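Local coordinates for probable ribosomal RNA small subunit methyltransferase (Thermus thermophilus, PDB 3DMH), which methylates the N2 amine of a guanine in 16S ribosomal RNA, with S-adenosylmethionine as the methyl donor, at residues V42-E47 and E64-V69; L218-L223 and G245-P250; F337-P342 and Y365-A370. All blocks are in the same frame, centred on the assembly; numbering follows the deposited sequence.

Contact 1. Residues V42-E47 and E64-V69; sequences VEPFGE and EGRMAV
E47 and M67 bring the two backbones together, their CA atoms 5.1 Å apart, where P44-E47 and R66-A68 run at 44° to each other. One backbone hydrogen bond crosses at this point, from A68 N to E47 O at 2.9 Å. M67 fills the angle between the two chains. Its CG stands anti to the carbonyl carbon (chi1 -71°), which puts M67 CG against P44 CB at 3.9 Å. The bend at chi3 turns the terminal methyl in against the loop, placing M67 CE 3.1 Å from F45 O. That approach is tight, and F45 O is buried against the methyl without a hydrogen-bond partner. Between these two contacts the sulfur lies beside the proline CA. The rest of the proline ring serves R66: P44 CG sits over the centre of the guanidinium, 3.5 Å above its plane. E43 OE1 stays 4.6 Å from R66 NH2, so the opposite charges are near but form no salt bridge; a water that donates to V42 O reaches NH2 only through a weak bond. M67 also packs on L104 of strand 102-108, and the A68 backbone bonds to A49. The contact thus lies where strands 48-51 and 68-73 enter a seven-stranded sheet in the order 3-2-1-4-5-7-6, the topology of a class I methyltransferase fold.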
loop_
_atom_site.group_PDB
_atom_site.type_symbol
_atom_site.label_atom_id
_atom_site.label_comp_id
_atom_site.label_asym_id
_atom_site.label_seq_id
_atom_site.Cartn_x
_atom_site.Cartn_y
_atom_site.Cartn_z
ATOM N N VAL A 42 -20.227 -2.380 -14.935
ATOM C CA VAL A 42 -19.745 -3.711 -15.335
ATOM C C VAL A 42 -20.882 -4.718 -15.562
ATOM O O VAL A 42 -21.825 -4.808 -14.765
ATOM C CB VAL A 42 -18.742 -4.292 -14.336
ATOM C CG1 VAL A 42 -17.515 -3.413 -14.261
ATOM C CG2 VAL A 42 -19.379 -4.408 -12.973
ATOM N N GLU A 43 -20.763 -5.462 -16.663
ATOM C CA GLU A 43 -21.709 -6.510 -17.045
ATOM C C GLU A 43 -20.926 -7.790 -17.322
ATOM O O GLU A 43 -19.792 -7.723 -17.798
ATOM C CB GLU A 43 -22.437 -6.123 -18.342
ATOM C CG GLU A 43 -23.016 -4.716 -18.364
ATOM C CD GLU A 43 -24.460 -4.676 -17.949
ATOM O OE1 GLU A 43 -25.119 -5.741 -17.996
ATOM O OE2 GLU A 43 -24.945 -3.579 -17.588
ATOM N N PRO A 44 -21.520 -8.960 -17.025
ATOM C CA PRO A 44 -20.837 -10.215 -17.341
ATOM C C PRO A 44 -20.475 -10.369 -18.819
ATOM O O PRO A 44 -21.222 -9.931 -19.718
ATOM C CB PRO A 44 -21.852 -11.289 -16.931
ATOM C CG PRO A 44 -22.681 -10.640 -15.901
ATOM C CD PRO A 44 -22.803 -9.194 -16.331
ATOM N N PHE A 45 -19.327 -10.996 -19.047
ATOM C CA PHE A 45 -18.894 -11.376 -20.383
ATOM C C PHE A 45 -18.075 -12.648 -20.246
ATOM O O PHE A 45 -17.050 -12.646 -19.583
ATOM C CB PHE A 45 -18.037 -10.273 -21.011
ATOM C CG PHE A 45 -17.518 -10.623 -22.372
ATOM C CD1 PHE A 45 -18.345 -10.512 -23.481
ATOM C CD2 PHE A 45 -16.217 -11.096 -22.550
ATOM C CE1 PHE A 45 -17.889 -10.842 -24.747
ATOM C CE2 PHE A 45 -15.757 -11.433 -23.817
ATOM C CZ PHE A 45 -16.584 -11.297 -24.912
ATOM N N GLY A 46 -18.521 -13.735 -20.864
ATOM C CA GLY A 46 -17.818 -15.004 -20.738
ATOM C C GLY A 46 -17.998 -15.587 -19.346
ATOM O O GLY A 46 -18.964 -15.272 -18.664
ATOM N N GLU A 47 -17.065 -16.444 -18.933
ATOM C CA GLU A 47 -17.227 -17.225 -17.702
ATOM C C GLU A 47 -16.269 -16.847 -16.584
ATOM O O GLU A 47 -16.617 -16.966 -15.419
ATOM C CB GLU A 47 -17.035 -18.716 -17.991
ATOM C CG GLU A 47 -18.188 -19.367 -18.759
ATOM C CD GLU A 47 -18.290 -18.898 -20.193
ATOM O OE1 GLU A 47 -17.229 -18.696 -20.831
ATOM O OE2 GLU A 47 -19.434 -18.726 -20.682
ATOM N N GLU A 64 -20.178 -11.035 -9.363
ATOM C CA GLU A 64 -20.167 -12.137 -8.399
ATOM C C GLU A 64 -21.471 -12.932 -8.511
ATOM O O GLU A 64 -22.558 -12.371 -8.577
ATOM C CB GLU A 64 -19.916 -11.587 -6.973
ATOM C CG GLU A 64 -19.761 -12.656 -5.854
ATOM C CD GLU A 64 -18.449 -13.447 -5.882
ATOM O OE1 GLU A 64 -17.500 -13.140 -6.667
ATOM O OE2 GLU A 64 -18.362 -14.408 -5.083
ATOM N N GLY A 65 -21.353 -14.248 -8.613
ATOM C CA GLY A 65 -22.552 -15.074 -8.750
ATOM C C GLY A 65 -23.050 -15.266 -10.174
ATOM O O GLY A 65 -23.855 -16.166 -10.430
ATOM N N ARG A 66 -22.587 -14.425 -11.101
ATOM C CA ARG A 66 -22.902 -14.569 -12.531
ATOM C C ARG A 66 -21.715 -15.107 -13.347
ATOM O O ARG A 66 -21.885 -15.670 -14.436
ATOM C CB ARG A 66 -23.366 -13.230 -13.090
ATOM C CG ARG A 66 -24.651 -12.737 -12.428
ATOM C CD ARG A 66 -25.653 -12.351 -13.498
ATOM N NE ARG A 66 -25.645 -10.915 -13.729
ATOM C CZ ARG A 66 -26.055 -10.335 -14.853
ATOM N NH1 ARG A 66 -26.481 -11.065 -15.877
ATOM N NH2 ARG A 66 -26.019 -9.017 -14.959
ATOM N N MET A 67 -20.520 -14.925 -12.800
ATOM C CA MET A 67 -19.255 -15.308 -13.415
ATOM C C MET A 67 -18.392 -15.862 -12.305
ATOM O O MET A 67 -18.648 -15.563 -11.132
ATOM C CB MET A 67 -18.513 -14.059 -13.926
ATOM C CG MET A 67 -19.140 -13.425 -15.116
ATOM S SD MET A 67 -18.014 -12.224 -15.802
ATOM C CE MET A 67 -16.790 -13.316 -16.528
ATOM N N ALA A 68 -17.361 -16.621 -12.659
ATOM C CA ALA A 68 -16.292 -16.908 -11.699
ATOM C C ALA A 68 -15.417 -15.667 -11.652
ATOM O O ALA A 68 -14.957 -15.196 -12.689
ATOM C CB ALA A 68 -15.482 -18.109 -12.137
ATOM N N VAL A 69 -15.218 -15.116 -10.466
ATOM C CA VAL A 69 -14.412 -13.902 -10.346
ATOM C C VAL A 69 -13.216 -14.129 -9.428
ATOM O O VAL A 69 -13.380 -14.510 -8.261
ATOM C CB VAL A 69 -15.231 -12.723 -9.794
ATOM C CG1 VAL A 69 -14.391 -11.449 -9.722
ATOM C CG2 VAL A 69 -16.499 -12.499 -10.636
HETATM O O HOH W 1 -24.266 -6.211 -14.404
#

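Contact 2. Residues L218-L223 and G245-P250; sequences LLLEAL and GALTLP. With SAM (S-adenosylmethionine), chain D.
L220 reaches across to L247 and P250 in a mainly apolar contact, with no hydrogen bond between the two segments. With its CG anti to the carbonyl carbon (chi1 -69°), L220 directs its branch point at L247, whose CD2 lies 3.7 Å from L220 CG; the two side chains cross obliquely. The CD1 branch of L220 goes instead to P250, meeting the ring at CG, 3.8 Å away, with the side chains at about a right angle. L219 adds a looser methyl-to-methyl touch, its CD2 4.2 Å from L247 CD2.

Of the backbone carbonyls, A246 O is buried under L220 CD1 at 3.6 Å and has no hydrogen-bond partner, while G245 O accepts from L249 N as the chain winds into helix 248-253.

The cofactor meets the same segment by van der Waals contact. A246 CB is 3.5 Å from OXT of S-adenosylmethionine. The other carboxylate oxygen, atom O of S-adenosylmethionine, is 4.0 Å from L247 CG. L247 therefore stands between the methionine moiety and helix 214-227.

This segment continues the glycine-rich loop that follows strand 236-240, as in other class I methyltransferases. Strand 299-304 lies against L219 and L247 through V303, helix 265-277 packs on T248 and L249, and Y198 of strand 196-202 touches P250.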
loop_
_atom_site.group_PDB
_atom_site.type_symbol
_atom_site.label_atom_id
_atom_site.label_comp_id
_atom_site.label_asym_id
_atom_site.label_seq_id
_atom_site.Cartn_x
_atom_site.Cartn_y
_atom_site.Cartn_z
ATOM N N LEU A 218 16.122 12.190 8.139
ATOM C CA LEU A 218 16.026 13.055 9.323
ATOM C C LEU A 218 15.671 12.285 10.597
ATOM O O LEU A 218 16.227 12.550 11.670
ATOM C CB LEU A 218 15.000 14.160 9.087
ATOM C CG LEU A 218 15.058 15.337 10.062
ATOM C CD1 LEU A 218 16.378 16.133 9.910
ATOM C CD2 LEU A 218 13.833 16.237 9.878
ATOM N N LEU A 219 14.749 11.328 10.476
ATOM C CA LEU A 219 14.386 10.482 11.607
ATOM C C LEU A 219 15.610 9.703 12.082
ATOM O O LEU A 219 15.888 9.671 13.273
ATOM C CB LEU A 219 13.256 9.506 11.228
ATOM C CG LEU A 219 12.717 8.686 12.404
ATOM C CD1 LEU A 219 11.227 8.388 12.173
ATOM C CD2 LEU A 219 13.503 7.389 12.662
ATOM N N LEU A 220 16.348 9.108 11.146
ATOM C CA LEU A 220 17.532 8.299 11.489
ATOM C C LEU A 220 18.629 9.140 12.130
ATOM O O LEU A 220 19.265 8.700 13.088
ATOM C CB LEU A 220 18.058 7.532 10.270
ATOM C CG LEU A 220 17.174 6.389 9.744
ATOM C CD1 LEU A 220 17.764 5.821 8.450
ATOM C CD2 LEU A 220 17.032 5.296 10.797
ATOM N N GLU A 221 18.829 10.353 11.617
ATOM C CA GLU A 221 19.783 11.291 12.218
ATOM C C GLU A 221 19.383 11.633 13.652
ATOM O O GLU A 221 20.225 11.591 14.553
ATOM C CB GLU A 221 19.923 12.540 11.353
ATOM C CG GLU A 221 20.566 12.243 10.009
ATOM C CD GLU A 221 20.425 13.376 9.003
ATOM O OE1 GLU A 221 19.531 14.236 9.171
ATOM O OE2 GLU A 221 21.204 13.388 8.029
ATOM N N ALA A 222 18.102 11.931 13.863
ATOM C CA ALA A 222 17.593 12.267 15.193
ATOM C C ALA A 222 17.747 11.074 16.137
ATOM O O ALA A 222 18.132 11.233 17.298
ATOM C CB ALA A 222 16.134 12.693 15.122
ATOM N N LEU A 223 17.449 9.887 15.610
ATOM C CA LEU A 223 17.551 8.643 16.361
ATOM C C LEU A 223 18.979 8.379 16.802
ATOM O O LEU A 223 19.227 8.144 17.985
ATOM C CB LEU A 223 17.007 7.462 15.534
ATOM C CG LEU A 223 16.926 6.087 16.211
ATOM C CD1 LEU A 223 15.744 5.311 15.659
ATOM C CD2 LEU A 223 18.221 5.288 16.040
ATOM N N GLY A 245 12.333 -0.236 2.927
ATOM C CA GLY A 245 13.312 -0.365 3.994
ATOM C C GLY A 245 14.256 0.776 4.302
ATOM O O GLY A 245 15.309 0.539 4.891
ATOM N N ALA A 246 13.864 2.013 3.978
ATOM C CA ALA A 246 14.738 3.168 4.276
ATOM C C ALA A 246 15.123 3.254 5.756
ATOM O O ALA A 246 16.255 3.604 6.079
ATOM C CB ALA A 246 14.110 4.475 3.805
ATOM N N LEU A 247 14.191 2.923 6.655
ATOM C CA LEU A 247 14.504 2.847 8.101
ATOM C C LEU A 247 14.968 1.448 8.511
ATOM O O LEU A 247 15.860 1.290 9.348
ATOM C CB LEU A 247 13.299 3.253 8.957
ATOM C CG LEU A 247 12.673 4.616 8.651
ATOM C CD1 LEU A 247 11.467 4.890 9.541
ATOM C CD2 LEU A 247 13.692 5.756 8.789
ATOM N N THR A 248 14.330 0.442 7.916
ATOM C CA THR A 248 14.541 -0.957 8.286
ATOM C C THR A 248 15.981 -1.418 8.082
ATOM O O THR A 248 16.563 -2.035 8.966
ATOM C CB THR A 248 13.637 -1.879 7.442
ATOM O OG1 THR A 248 12.338 -1.267 7.255
ATOM C CG2 THR A 248 13.549 -3.282 8.083
ATOM N N LEU A 249 16.536 -1.134 6.911
ATOM C CA LEU A 249 17.884 -1.634 6.590
ATOM C C LEU A 249 18.954 -1.032 7.497
ATOM O O LEU A 249 19.730 -1.788 8.097
ATOM C CB LEU A 249 18.229 -1.466 5.095
ATOM C CG LEU A 249 17.917 -2.682 4.201
ATOM C CD1 LEU A 249 16.418 -2.935 4.054
ATOM C CD2 LEU A 249 18.555 -2.514 2.826
ATOM N N PRO A 250 18.999 0.319 7.619
ATOM C CA PRO A 250 19.981 0.916 8.540
ATOM C C PRO A 250 19.833 0.416 9.973
ATOM O O PRO A 250 20.834 0.103 10.603
ATOM C CB PRO A 250 19.670 2.412 8.458
ATOM C CG PRO A 250 19.114 2.587 7.101
ATOM C CD PRO A 250 18.252 1.362 6.897
HETATM N N SAM D . 9.282 3.576 6.066
HETATM C CA SAM D . 9.408 3.843 4.591
HETATM C C SAM D . 10.342 5.016 4.383
HETATM O O SAM D . 10.622 5.676 5.393
HETATM O OXT SAM D . 10.749 5.285 3.240
HETATM C CB SAM D . 8.052 4.184 3.969
HETATM C CG SAM D . 7.341 5.408 4.550
HETATM S SD SAM D . 5.804 5.777 3.644
HETATM C CE SAM D . 5.563 7.534 4.038
HETATM C "C5'" SAM D . 4.466 5.038 4.627
HETATM C "C4'" SAM D . 4.366 3.534 4.429
HETATM O "O4'" SAM D . 3.217 3.139 5.175
HETATM C "C3'" SAM D . 4.167 3.081 2.976
HETATM O "O3'" SAM D . 5.147 2.129 2.583
HETATM C "C2'" SAM D . 2.747 2.506 2.980
HETATM O "O2'" SAM D . 2.507 1.477 2.041
HETATM C "C1'" SAM D . 2.660 2.068 4.440
HETATM N N9 SAM D . 1.289 1.831 4.849
HETATM C C8 SAM D . 0.123 2.458 4.415
HETATM N N7 SAM D . -0.934 1.942 5.089
HETATM C C5 SAM D . -0.448 0.972 5.940
HETATM C C6 SAM D . -1.054 0.084 6.836
HETATM N N6 SAM D . -2.385 0.049 6.990
HETATM N N1 SAM D . -0.240 -0.770 7.544
HETATM C C2 SAM D . 1.127 -0.775 7.378
HETATM N N3 SAM D . 1.750 0.056 6.453
HETATM C C4 SAM D . 0.952 0.910 5.775
#

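Contact 3. Residues F337-P342 and Y365-A370; sequences FLVSNP and YKVLFA. With GMP (guanosine), chain E.
F337 and F369 form a T-shaped pair, the edge of F369 turned toward the face of F337, with ring centroids 5.2 Å apart and planes at 68°. F369 CD1 stands 3.6 Å above the F337 plane, displaced toward the rim. R226 makes a cation-pi contact with F369. At the other end of the segments, the Y365 ring has S340 O and guanosine C4 at its edge, near its plane, and Y365 CE1 comes to 3.5 Å from the ribose O4' of guanosine.

Between the aromatic ends, strands 334-340 and 366-371 pair antiparallel, with 157° between the directions of 337-340 and 366-370; the reversed seventh strand lies beside the fifth as in the class I methyltransferase fold. L338 with L368 and S340 with K366 are the hydrogen-bonded pairs. V339 with V367 is a non-hydrogen-bonded pair on the face shared with the phenylalanines, V339 CG2 lying 3.9 Å from V367 CG2.

Just past the strand end, N341 N donates to guanosine O6 at 2.9 Å, reading the base with a backbone amide, while the N341 side chain turns its OD1 to F343 N. S340 OG donates to N341 O and packs on K366 CE at 3.7 Å. The lysine leaves its strand with CG between the backbone N and the carbonyl carbon (chi1 68°), then extends until K366 NZ meets P342 O at 2.7 Å, from above the carbonyl plane. An alanine here would probably leave P342 O and the carboxylate of E347 without their shared charged partner and S340 OG without the packing of CE. The same ammonium group also bonds to L344 O.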
loop_
_atom_site.group_PDB
_atom_site.type_symbol
_atom_site.label_atom_id
_atom_site.label_comp_id
_atom_site.label_asym_id
_atom_site.label_seq_id
_atom_site.Cartn_x
_atom_site.Cartn_y
_atom_site.Cartn_z
ATOM N N PHE A 337 9.769 7.161 17.704
ATOM C CA PHE A 337 10.197 8.248 16.821
ATOM C C PHE A 337 9.240 8.326 15.640
ATOM O O PHE A 337 8.992 7.304 14.988
ATOM C CB PHE A 337 11.595 7.985 16.238
ATOM C CG PHE A 337 12.691 7.984 17.246
ATOM C CD1 PHE A 337 13.489 9.110 17.440
ATOM C CD2 PHE A 337 12.940 6.847 18.012
ATOM C CE1 PHE A 337 14.510 9.094 18.385
ATOM C CE2 PHE A 337 13.956 6.822 18.938
ATOM C CZ PHE A 337 14.752 7.953 19.134
ATOM N N LEU A 338 8.729 9.524 15.352
ATOM C CA LEU A 338 7.817 9.728 14.222
ATOM C C LEU A 338 8.250 10.950 13.429
ATOM O O LEU A 338 8.616 11.967 14.017
ATOM C CB LEU A 338 6.394 9.927 14.752
ATOM C CG LEU A 338 5.287 10.270 13.748
ATOM C CD1 LEU A 338 3.922 9.742 14.194
ATOM C CD2 LEU A 338 5.236 11.784 13.561
ATOM N N VAL A 339 8.211 10.869 12.103
ATOM C CA VAL A 339 8.586 12.032 11.290
ATOM C C VAL A 339 7.423 12.417 10.382
ATOM O O VAL A 339 6.755 11.540 9.816
ATOM C CB VAL A 339 9.908 11.789 10.511
ATOM C CG1 VAL A 339 9.774 10.647 9.499
ATOM C CG2 VAL A 339 10.391 13.072 9.815
ATOM N N SER A 340 7.174 13.729 10.259
ATOM C CA SER A 340 6.092 14.195 9.410
ATOM C C SER A 340 6.305 15.615 8.899
ATOM O O SER A 340 7.246 16.295 9.287
ATOM C CB SER A 340 4.759 14.136 10.153
ATOM O OG SER A 340 4.601 15.221 11.030
ATOM N N ASN A 341 5.408 16.046 8.022
ATOM C CA ASN A 341 5.336 17.449 7.629
ATOM C C ASN A 341 5.183 18.301 8.899
ATOM O O ASN A 341 4.480 17.900 9.822
ATOM C CB ASN A 341 4.144 17.659 6.693
ATOM C CG ASN A 341 3.956 19.103 6.306
ATOM O OD1 ASN A 341 3.336 19.887 7.040
ATOM N ND2 ASN A 341 4.506 19.484 5.148
ATOM N N PRO A 342 5.844 19.470 8.956
ATOM C CA PRO A 342 5.811 20.288 10.177
ATOM C C PRO A 342 4.421 20.702 10.693
ATOM O O PRO A 342 4.287 21.006 11.882
ATOM C CB PRO A 342 6.627 21.531 9.781
ATOM C CG PRO A 342 7.578 21.002 8.750
ATOM C CD PRO A 342 6.712 20.081 7.928
ATOM N N TYR A 365 10.988 18.853 7.725
ATOM C CA TYR A 365 10.102 17.929 8.433
ATOM C C TYR A 365 10.317 18.069 9.928
ATOM O O TYR A 365 11.283 18.700 10.381
ATOM C CB TYR A 365 10.370 16.473 8.024
ATOM C CG TYR A 365 10.387 16.295 6.537
ATOM C CD1 TYR A 365 9.215 15.997 5.836
ATOM C CD2 TYR A 365 11.568 16.461 5.821
ATOM C CE1 TYR A 365 9.237 15.872 4.449
ATOM C CE2 TYR A 365 11.598 16.328 4.456
ATOM C CZ TYR A 365 10.439 16.040 3.776
ATOM O OH TYR A 365 10.503 15.900 2.418
ATOM N N LYS A 366 9.397 17.510 10.700
ATOM C CA LYS A 366 9.592 17.415 12.140
ATOM C C LYS A 366 9.708 15.974 12.609
ATOM O O LYS A 366 9.016 15.085 12.109
ATOM C CB LYS A 366 8.509 18.176 12.923
ATOM C CG LYS A 366 7.131 17.608 12.849
ATOM C CD LYS A 366 6.171 18.476 13.626
ATOM C CE LYS A 366 4.745 18.004 13.403
ATOM N NZ LYS A 366 3.768 19.081 13.730
ATOM N N VAL A 367 10.623 15.769 13.550
ATOM C CA VAL A 367 10.778 14.485 14.210
ATOM C C VAL A 367 10.291 14.641 15.638
ATOM O O VAL A 367 10.830 15.443 16.427
ATOM C CB VAL A 367 12.237 13.977 14.184
ATOM C CG1 VAL A 367 12.337 12.621 14.872
ATOM C CG2 VAL A 367 12.754 13.892 12.743
ATOM N N LEU A 368 9.241 13.888 15.951
ATOM C CA LEU A 368 8.705 13.846 17.300
ATOM C C LEU A 368 9.168 12.581 18.005
ATOM O O LEU A 368 9.441 11.558 17.362
ATOM C CB LEU A 368 7.177 13.931 17.279
ATOM C CG LEU A 368 6.590 15.192 16.624
ATOM C CD1 LEU A 368 5.073 15.138 16.634
ATOM C CD2 LEU A 368 7.075 16.475 17.282
ATOM N N PHE A 369 9.241 12.670 19.332
ATOM C CA PHE A 369 9.754 11.595 20.169
ATOM C C PHE A 369 8.854 11.438 21.380
ATOM O O PHE A 369 8.323 12.421 21.903
ATOM C CB PHE A 369 11.186 11.948 20.615
ATOM C CG PHE A 369 11.755 11.035 21.685
ATOM C CD1 PHE A 369 12.468 9.892 21.339
ATOM C CD2 PHE A 369 11.604 11.348 23.040
ATOM C CE1 PHE A 369 13.003 9.049 22.325
ATOM C CE2 PHE A 369 12.143 10.516 24.041
ATOM C CZ PHE A 369 12.843 9.365 23.681
ATOM N N ALA A 370 8.674 10.196 21.817
ATOM C CA ALA A 370 7.986 9.927 23.075
ATOM C C ALA A 370 8.566 8.693 23.744
ATOM O O ALA A 370 9.086 7.788 23.081
ATOM C CB ALA A 370 6.499 9.764 22.845
HETATM C "C4'" GMP E . 7.997 17.216 0.238
HETATM O "O4'" GMP E . 7.577 16.526 1.422
HETATM C "C3'" GMP E . 7.082 16.742 -0.879
HETATM O "O3'" GMP E . 7.770 15.703 -1.587
HETATM C "C2'" GMP E . 5.888 16.154 -0.149
HETATM O "O2'" GMP E . 5.269 15.113 -0.905
HETATM C "C1'" GMP E . 6.528 15.604 1.114
HETATM N N9 GMP E . 5.651 15.528 2.302
HETATM C C8 GMP E . 4.622 16.325 2.636
HETATM N N7 GMP E . 4.073 15.952 3.821
HETATM C C5 GMP E . 4.781 14.896 4.279
HETATM C C6 GMP E . 4.749 14.002 5.467
HETATM O O6 GMP E . 3.902 14.163 6.370
HETATM N N1 GMP E . 5.665 13.018 5.532
HETATM C C2 GMP E . 6.601 12.814 4.572
HETATM N N2 GMP E . 7.501 11.808 4.679
HETATM N N3 GMP E . 6.688 13.595 3.459
HETATM C C4 GMP E . 5.824 14.625 3.274
#

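In the fold
Contact 1 is a surface contact on the opposite side of the chain's centre from the other two, about 31 Å from contact 2 and 37 Å from contact 3 by nearest atoms. It belongs to the first of two seven-stranded sheets of identical strand order, and contact 3 to the second. Contacts 2 and 3 are both buried and touch each other: L219 CD1 packs on V339 CG1 at 3.8 Å, and L223 lies against F337, so helix 214-227 covers one face of the strand pair. Contact 1 mixes a proline ring packed over a guanidinium face with methionine packing, contact 2 is aliphatic beside the cofactor, and contact 3 combines strand pairing, aromatic rings and a backbone bond to guanosine.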